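PDB 1JWI: bitiscetin from Bitis arietans, which binds von Willebrand factor and induces its interaction, through the A1 domain, with platelet GPIbalpha, so that platelets aggregate. Local coordinates for residues K12-Y16 / F123-S127; E96-G102 / T113-C117. Residue numbers count along the deposited sequence, not the author numbering.

Interaction 1 (K12-Y16 / F123-S127)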
loop_
_atom_site.group_PDB
_atom_site.type_symbol
_atom_site.label_atom_id
_atom_site.label_comp_id
_atom_site.label_asym_id
_atom_site.label_seq_id
_atom_site.Cartn_x
_atom_site.Cartn_y
_atom_site.Cartn_z
ATOM N N LYS A 12 -23.712 15.363 -15.587
ATOM C CA LYS A 12 -23.465 14.643 -16.834
ATOM C C LYS A 12 -24.101 13.262 -16.948
ATOM O O LYS A 12 -23.419 12.285 -17.259
ATOM C CB LYS A 12 -21.956 14.522 -17.081
ATOM C CG LYS A 12 -21.322 15.742 -17.744
ATOM C CD LYS A 12 -19.798 15.725 -17.626
ATOM C CE LYS A 12 -19.191 14.416 -18.107
ATOM N NZ LYS A 12 -17.742 14.321 -17.749
ATOM N N GLY A 13 -25.402 13.178 -16.698
ATOM C CA GLY A 13 -26.085 11.903 -16.824
ATOM C C GLY A 13 -26.090 10.990 -15.613
ATOM O O GLY A 13 -26.621 9.885 -15.682
ATOM N N HIS A 14 -25.498 11.431 -14.509
ATOM C CA HIS A 14 -25.474 10.619 -13.293
ATOM C C HIS A 14 -25.969 11.411 -12.084
ATOM O O HIS A 14 -26.003 12.646 -12.103
ATOM C CB HIS A 14 -24.055 10.102 -13.000
ATOM C CG HIS A 14 -23.593 9.025 -13.931
ATOM N ND1 HIS A 14 -22.850 9.287 -15.065
ATOM C CD2 HIS A 14 -23.771 7.684 -13.901
ATOM C CE1 HIS A 14 -22.591 8.154 -15.688
ATOM N NE2 HIS A 14 -23.138 7.164 -15.006
ATOM N N CYS A 15 -26.356 10.682 -11.040
ATOM C CA CYS A 15 -26.826 11.276 -9.792
ATOM C C CYS A 15 -25.822 10.928 -8.692
ATOM O O CYS A 15 -25.428 9.766 -8.552
ATOM C CB CYS A 15 -28.209 10.729 -9.435
ATOM S SG CYS A 15 -29.500 11.114 -10.670
ATOM N N TYR A 16 -25.412 11.931 -7.916
ATOM C CA TYR A 16 -24.439 11.729 -6.841
ATOM C C TYR A 16 -24.935 12.181 -5.478
ATOM O O TYR A 16 -25.722 13.125 -5.363
ATOM C CB TYR A 16 -23.141 12.491 -7.118
ATOM C CG TYR A 16 -22.504 12.217 -8.455
ATOM C CD1 TYR A 16 -23.104 12.650 -9.636
ATOM C CD2 TYR A 16 -21.271 11.568 -8.539
ATOM C CE1 TYR A 16 -22.491 12.452 -10.868
ATOM C CE2 TYR A 16 -20.647 11.365 -9.765
ATOM C CZ TYR A 16 -21.262 11.816 -10.925
ATOM O OH TYR A 16 -20.629 11.661 -12.135
ATOM N N PHE A 123 -19.056 8.236 2.675
ATOM C CA PHE A 123 -18.827 7.760 1.319
ATOM C C PHE A 123 -19.694 8.448 0.283
ATOM O O PHE A 123 -20.613 9.199 0.614
ATOM C CB PHE A 123 -19.042 6.248 1.247
ATOM C CG PHE A 123 -20.376 5.800 1.760
ATOM C CD1 PHE A 123 -20.610 5.688 3.126
ATOM C CD2 PHE A 123 -21.403 5.494 0.875
ATOM C CE1 PHE A 123 -21.851 5.272 3.604
ATOM C CE2 PHE A 123 -22.649 5.075 1.344
ATOM C CZ PHE A 123 -22.872 4.966 2.715
ATOM N N ILE A 124 -19.392 8.176 -0.977
ATOM C CA ILE A 124 -20.108 8.793 -2.074
ATOM C C ILE A 124 -20.633 7.776 -3.071
ATOM O O ILE A 124 -19.873 6.977 -3.623
ATOM C CB ILE A 124 -19.194 9.787 -2.815
ATOM C CG1 ILE A 124 -19.905 10.324 -4.056
ATOM C CG2 ILE A 124 -17.891 9.100 -3.199
ATOM C CD1 ILE A 124 -19.031 11.177 -4.933
ATOM N N CYS A 125 -21.945 7.823 -3.293
ATOM C CA CYS A 125 -22.609 6.934 -4.234
ATOM C C CYS A 125 -22.836 7.634 -5.574
ATOM O O CYS A 125 -22.911 8.865 -5.653
ATOM C CB CYS A 125 -23.955 6.472 -3.676
ATOM S SG CYS A 125 -23.865 5.497 -2.144
ATOM N N LYS A 126 -22.930 6.828 -6.622
ATOM C CA LYS A 126 -23.159 7.316 -7.971
ATOM C C LYS A 126 -24.093 6.327 -8.668
ATOM O O LYS A 126 -23.884 5.111 -8.604
ATOM C CB LYS A 126 -21.826 7.410 -8.714
ATOM C CG LYS A 126 -21.926 7.673 -10.203
ATOM C CD LYS A 126 -20.532 7.698 -10.805
ATOM C CE LYS A 126 -20.567 7.801 -12.319
ATOM N NZ LYS A 126 -19.192 7.706 -12.893
ATOM N N SER A 127 -25.136 6.843 -9.311
ATOM C CA SER A 127 -26.081 5.987 -10.018
ATOM C C SER A 127 -26.574 6.689 -11.280
ATOM O O SER A 127 -26.450 7.933 -11.336
ATOM C CB SER A 127 -27.264 5.635 -9.111
ATOM O OG SER A 127 -28.045 6.777 -8.805
#
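This is antiparallel strand pairing that ties the two termini of a C-type lectin fold together: strand 14-20, from the start of the chain, lies beside the last strand, 121-126, in the four-stranded sheet of the domain. The short strand segments run 159° apart, with their axes 5.6 Å from each other at closest. C15 and S127 close a pair of backbone hydrogen bonds, C15 N to S127 O at 2.8 Å and S127 N to C15 O at 3.0 Å. One residue further in, Y16 and K126 form a non-hydrogen-bonded pair with CA atoms 4.7 Å apart, where K126 CA meets C15 O (3.4 Å) and Y16 CA meets C125 O (3.5 Å) in CA-H...O contacts.

Both side chains lie on the same face. Lysine suits the site because its extended, all-t chain offers methylenes to aromatic rings: K126 CG lies over a face of the Y16 ring, whose edge meets I124. E47 of helix 45-58 forms a salt bridge with K126 and a hydrogen bond with Y16, and K126 NZ also hydrogen-bonds S41 O. C15 and C125 anchor the strands through disulfides to C4 and C32. G13 precedes the strand at phi 87°, where a side chain would collide with K12 O. H14 covers the lysine further out: K126 CE sits 3.6 Å from the centroid of the H14 ring, almost straight above its face.

Interaction 2 (E96-G102 / T113-C117)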
loop_
_atom_site.group_PDB
_atom_site.type_symbol
_atom_site.label_atom_id
_atom_site.label_comp_id
_atom_site.label_asym_id
_atom_site.label_seq_id
_atom_site.Cartn_x
_atom_site.Cartn_y
_atom_site.Cartn_z
ATOM N N GLU A 96 -0.805 -3.489 8.532
ATOM C CA GLU A 96 -2.189 -3.133 8.240
ATOM C C GLU A 96 -2.336 -2.911 6.730
ATOM O O GLU A 96 -1.972 -1.855 6.213
ATOM C CB GLU A 96 -2.572 -1.857 8.997
ATOM C CG GLU A 96 -4.073 -1.638 9.128
ATOM C CD GLU A 96 -4.411 -0.349 9.854
ATOM O OE1 GLU A 96 -5.578 -0.194 10.275
ATOM O OE2 GLU A 96 -3.516 0.516 9.996
ATOM N N PRO A 97 -2.847 -3.919 6.003
ATOM C CA PRO A 97 -3.025 -3.791 4.554
ATOM C C PRO A 97 -3.961 -2.638 4.216
ATOM O O PRO A 97 -4.959 -2.417 4.905
ATOM C CB PRO A 97 -3.616 -5.141 4.157
ATOM C CG PRO A 97 -3.000 -6.082 5.171
ATOM C CD PRO A 97 -3.153 -5.290 6.449
ATOM N N THR A 98 -3.633 -1.908 3.155
ATOM C CA THR A 98 -4.443 -0.773 2.718
ATOM C C THR A 98 -4.814 -1.043 1.257
ATOM O O THR A 98 -4.061 -0.695 0.346
ATOM C CB THR A 98 -3.630 0.543 2.828
ATOM O OG1 THR A 98 -2.325 0.351 2.253
ATOM C CG2 THR A 98 -3.485 0.961 4.291
ATOM N N LYS A 99 -5.972 -1.661 1.037
ATOM C CA LYS A 99 -6.375 -2.020 -0.321
ATOM C C LYS A 99 -7.578 -1.281 -0.892
ATOM O O LYS A 99 -7.935 -1.484 -2.052
ATOM C CB LYS A 99 -6.604 -3.537 -0.385
ATOM C CG LYS A 99 -5.392 -4.310 0.138
ATOM C CD LYS A 99 -5.619 -5.800 0.223
ATOM C CE LYS A 99 -5.457 -6.469 -1.123
ATOM N NZ LYS A 99 -5.601 -7.938 -0.970
ATOM N N CYS A 100 -8.189 -0.423 -0.082
ATOM C CA CYS A 100 -9.345 0.361 -0.507
ATOM C C CYS A 100 -8.938 1.833 -0.632
ATOM O O CYS A 100 -8.094 2.316 0.128
ATOM C CB CYS A 100 -10.493 0.211 0.503
ATOM S SG CYS A 100 -11.278 -1.434 0.435
ATOM N N PHE A 101 -9.550 2.544 -1.575
ATOM C CA PHE A 101 -9.220 3.948 -1.799
ATOM C C PHE A 101 -10.311 4.952 -1.471
ATOM O O PHE A 101 -11.504 4.667 -1.584
ATOM C CB PHE A 101 -8.765 4.159 -3.245
ATOM C CG PHE A 101 -7.451 3.501 -3.564
ATOM C CD1 PHE A 101 -7.384 2.124 -3.784
ATOM C CD2 PHE A 101 -6.270 4.249 -3.617
ATOM C CE1 PHE A 101 -6.157 1.499 -4.052
ATOM C CE2 PHE A 101 -5.040 3.638 -3.881
ATOM C CZ PHE A 101 -4.982 2.265 -4.098
ATOM N N GLY A 102 -9.875 6.145 -1.071
ATOM C CA GLY A 102 -10.802 7.200 -0.732
ATOM C C GLY A 102 -10.210 8.561 -1.042
ATOM O O GLY A 102 -9.018 8.678 -1.348
ATOM N N THR A 113 -6.102 8.230 -1.883
ATOM C CA THR A 113 -5.161 7.589 -0.968
ATOM C C THR A 113 -5.620 6.178 -0.586
ATOM O O THR A 113 -6.820 5.904 -0.538
ATOM C CB THR A 113 -4.987 8.452 0.317
ATOM O OG1 THR A 113 -3.925 7.921 1.123
ATOM C CG2 THR A 113 -6.272 8.482 1.123
ATOM N N ASP A 114 -4.663 5.287 -0.331
ATOM C CA ASP A 114 -4.968 3.910 0.055
ATOM C C ASP A 114 -5.225 3.852 1.554
ATOM O O ASP A 114 -4.452 4.390 2.342
ATOM C CB ASP A 114 -3.810 2.976 -0.310
ATOM C CG ASP A 114 -2.501 3.404 0.312
ATOM O OD1 ASP A 114 -1.901 2.593 1.055
ATOM O OD2 ASP A 114 -2.075 4.549 0.062
ATOM N N LEU A 115 -6.305 3.181 1.942
ATOM C CA LEU A 115 -6.702 3.085 3.345
ATOM C C LEU A 115 -7.146 1.684 3.749
ATOM O O LEU A 115 -7.434 0.845 2.899
ATOM C CB LEU A 115 -7.869 4.044 3.604
ATOM C CG LEU A 115 -7.653 5.525 3.290
ATOM C CD1 LEU A 115 -8.997 6.236 3.154
ATOM C CD2 LEU A 115 -6.816 6.139 4.398
ATOM N N PRO A 116 -7.212 1.418 5.065
ATOM C CA PRO A 116 -7.643 0.102 5.547
ATOM C C PRO A 116 -9.117 -0.032 5.175
ATOM O O PRO A 116 -9.921 0.824 5.530
ATOM C CB PRO A 116 -7.448 0.199 7.062
ATOM C CG PRO A 116 -6.356 1.226 7.207
ATOM C CD PRO A 116 -6.756 2.259 6.184
ATOM N N CYS A 117 -9.469 -1.094 4.463
ATOM C CA CYS A 117 -10.848 -1.302 4.042
ATOM C C CYS A 117 -11.831 -1.383 5.209
ATOM O O CYS A 117 -13.022 -1.130 5.037
ATOM C CB CYS A 117 -10.957 -2.580 3.221
ATOM S SG CYS A 117 -10.095 -2.576 1.617
HETATM O O HOH W 1 -7.326 -3.003 3.578
#
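A disulfide-locked beta hairpin of the C-type lectin domain brings 96-102 against 113-117. C100 and C117, both m rotamers, join SG to SG at 2.0 Å with chi3 of 97°, close to the relaxed value for a disulfide. The ladder beside it runs from the C100-L115 pair, where L115 N to C100 O is 2.7 Å, to G102-T113. G102 fits because a CB there would crowd L115 CD1. At the non-hydrogen-bonded pair between them, the m rotamer of F101 lays its ring against D114, with D114 CA 4.2 Å from the ring centroid. D114 and T98 both adopt p, which brings T98 OG1 within 2.6 Å of D114 OD1 in a hydrogen bond; T98 CG2 meanwhile packs on the P116 ring. The F101 ring and D114 OD1 also meet the other subunit, by an edge-to-face stack and a hydrogen bond. Strand 66-72 flanks strand 100-103 on the side away from 112-115, its W67 touching C100 and L115.

The two contacts lie on opposite sides of the chain's centre, their own centres 22 Å apart and their nearest atoms about 8 Å, without touching. Interaction 1 joins segments separated by 106 residues in the four-stranded sheet; interaction 2 is a local hairpin, with ten residues between its segments, in a separate three-stranded sheet. Along the chain the hairpin falls between the two halves of interaction 1, and strand 112-115 is followed directly by strand 121-126, so the chain passes from one sheet to the other. One contact thus closes the domain near its ends, where no other chain touches it, while the other helps form the interface of the heterodimer.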